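Local coordinates for uncharacterized protein (Aeropyrum pernix, PDB 3P1Z) that is uncharacterized but probably binds nucleic acid and may belong to the machinery that cleaves introns from precursor tRNA, at residues V149-R154 and T159-R164. Residues are numbered along the deposited sequence; the frame is centred on the assembly and turned at random.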
# COMPACT_ATOMS: atom_id res chain seq x y z
N VAL A 149 2.59 18.14 5.42
CA VAL A 149 1.67 17.63 4.42
C VAL A 149 0.33 17.27 5.08
O VAL A 149 0.27 16.54 6.08
CB VAL A 149 2.27 16.44 3.63
CG1 VAL A 149 1.73 15.11 4.13
CG2 VAL A 149 2.01 16.59 2.16
N ALA A 150 -0.74 17.84 4.55
CA ALA A 150 -2.07 17.53 5.06
C ALA A 150 -2.89 16.83 3.99
O ALA A 150 -3.19 17.39 2.93
CB ALA A 150 -2.78 18.79 5.57
N ILE A 151 -3.24 15.58 4.26
CA ILE A 151 -4.03 14.82 3.32
C ILE A 151 -5.46 14.72 3.78
O ILE A 151 -5.76 14.29 4.88
CB ILE A 151 -3.45 13.43 3.10
CG1 ILE A 151 -2.03 13.59 2.55
CG2 ILE A 151 -4.33 12.62 2.14
CD1 ILE A 151 -1.02 12.76 3.25
N VAL A 152 -6.35 15.14 2.90
CA VAL A 152 -7.76 15.07 3.17
C VAL A 152 -8.29 13.95 2.32
O VAL A 152 -8.26 14.04 1.11
CB VAL A 152 -8.45 16.40 2.79
CG1 VAL A 152 -9.92 16.40 3.20
CG2 VAL A 152 -7.70 17.57 3.42
N ASP A 153 -8.76 12.89 2.94
CA ASP A 153 -9.30 11.80 2.14
C ASP A 153 -10.67 12.13 1.52
O ASP A 153 -11.29 13.17 1.80
CB ASP A 153 -9.37 10.48 2.93
CG ASP A 153 -10.66 10.34 3.74
OD1 ASP A 153 -11.12 9.20 3.97
OD2 ASP A 153 -11.23 11.36 4.15
N ARG A 154 -11.13 11.21 0.69
CA ARG A 154 -12.31 11.42 -0.13
C ARG A 154 -13.53 11.76 0.71
O ARG A 154 -14.52 12.24 0.16
CB ARG A 154 -12.57 10.19 -0.99
CG ARG A 154 -13.27 9.04 -0.30
CD ARG A 154 -13.44 7.90 -1.30
NE ARG A 154 -13.83 6.62 -0.71
CZ ARG A 154 -13.01 5.79 -0.09
NH1 ARG A 154 -11.73 6.10 0.05
NH2 ARG A 154 -13.45 4.64 0.39
N THR A 159 -5.30 14.18 7.74
CA THR A 159 -4.11 13.68 8.41
C THR A 159 -2.93 14.63 8.20
O THR A 159 -2.83 15.29 7.18
CB THR A 159 -3.72 12.29 7.92
OG1 THR A 159 -4.90 11.54 7.66
CG2 THR A 159 -2.93 11.59 8.99
N TYR A 160 -2.06 14.69 9.19
CA TYR A 160 -0.91 15.58 9.10
C TYR A 160 0.39 14.81 9.21
O TYR A 160 0.55 13.95 10.08
CB TYR A 160 -0.98 16.66 10.18
CG TYR A 160 -2.07 17.68 9.99
CD1 TYR A 160 -1.95 18.70 9.04
CD2 TYR A 160 -3.23 17.64 10.76
CE1 TYR A 160 -2.94 19.65 8.87
CE2 TYR A 160 -4.23 18.59 10.59
CZ TYR A 160 -4.08 19.58 9.64
OH TYR A 160 -5.08 20.51 9.47
N TYR A 161 1.33 15.12 8.32
CA TYR A 161 2.64 14.49 8.32
C TYR A 161 3.73 15.49 7.96
O TYR A 161 3.66 16.16 6.94
CB TYR A 161 2.68 13.34 7.31
CG TYR A 161 1.76 12.19 7.64
CD1 TYR A 161 2.08 11.27 8.62
CD2 TYR A 161 0.56 12.03 6.96
CE1 TYR A 161 1.24 10.22 8.93
CE2 TYR A 161 -0.29 10.97 7.26
CZ TYR A 161 0.05 10.07 8.25
OH TYR A 161 -0.80 9.02 8.54
N GLU A 162 4.72 15.59 8.82
CA GLU A 162 5.97 16.24 8.45
C GLU A 162 6.57 15.43 7.32
O GLU A 162 6.60 14.21 7.37
CB GLU A 162 6.92 16.23 9.63
CG GLU A 162 8.08 17.17 9.48
CD GLU A 162 8.60 17.66 10.82
OE1 GLU A 162 9.57 18.45 10.81
OE2 GLU A 162 8.03 17.28 11.87
N ALA A 163 7.05 16.11 6.29
CA ALA A 163 7.77 15.46 5.20
C ALA A 163 9.12 16.15 4.94
O ALA A 163 9.18 17.19 4.30
CB ALA A 163 6.92 15.44 3.94
N ARG A 164 10.20 15.57 5.45
CA ARG A 164 11.52 16.20 5.35
C ARG A 164 12.41 15.57 4.29
O ARG A 164 12.71 14.39 4.36
CB ARG A 164 12.23 16.20 6.71
CG ARG A 164 11.71 17.32 7.62
CD ARG A 164 12.37 17.35 8.98
NE ARG A 164 13.81 17.11 8.91
CZ ARG A 164 14.37 15.93 9.15
NH1 ARG A 164 13.62 14.88 9.48
NH2 ARG A 164 15.69 15.79 9.07
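Val149 and Tyr161 exchange two backbone hydrogen bonds. Val149 N donates to Tyr161 O at 2.7 Å, and Tyr161 N donates to Val149 O at 2.9 Å. Ile151 and Thr159 form the next hydrogen-bonded pair, with Thr159 N to Ile151 O at 2.9 Å and Ile151 N to Thr159 O at 3.0 Å. Between them sits the non-hydrogen-bonded pair of Ala150 and Tyr160. The backbones come closer here, and Ala150 CA lies 3.2 Å from Thr159 O in a CA-H...O contact. The strand axes run antiparallel at 153°.

On the Ala150 face, the methyl CB meets the Tyr160 ring obliquely, close to CD1 and CE1. The Tyr160 hydroxyl is hydrogen-bonded to the Asp91 carboxylate of helix 83-95, which covers this face. On the other face, Tyr161 has CG anti to its carbonyl carbon (chi1 -65°), and its ring edge is turned to two aliphatic groups. Ile151 CD1 approaches Tyr161 CD2 at 4.1 Å, near the ring plane. Val149 CG1 packs against Tyr161 CB at 3.8 Å. The Tyr161 ring also meets an aromatic side chain of a neighbouring subunit, a different protein.

The segments belong to a beta hairpin, strands 146-152 and 158-166; strand 158-166 is the outer strand of the mixed sheet within this chain. Tyr161, Glu162 and Arg164 pair with a strand of that neighbouring subunit, continuing the sheet across the interface. This is consistent with the C-terminal domain fold of tRNA-intron endonucleases.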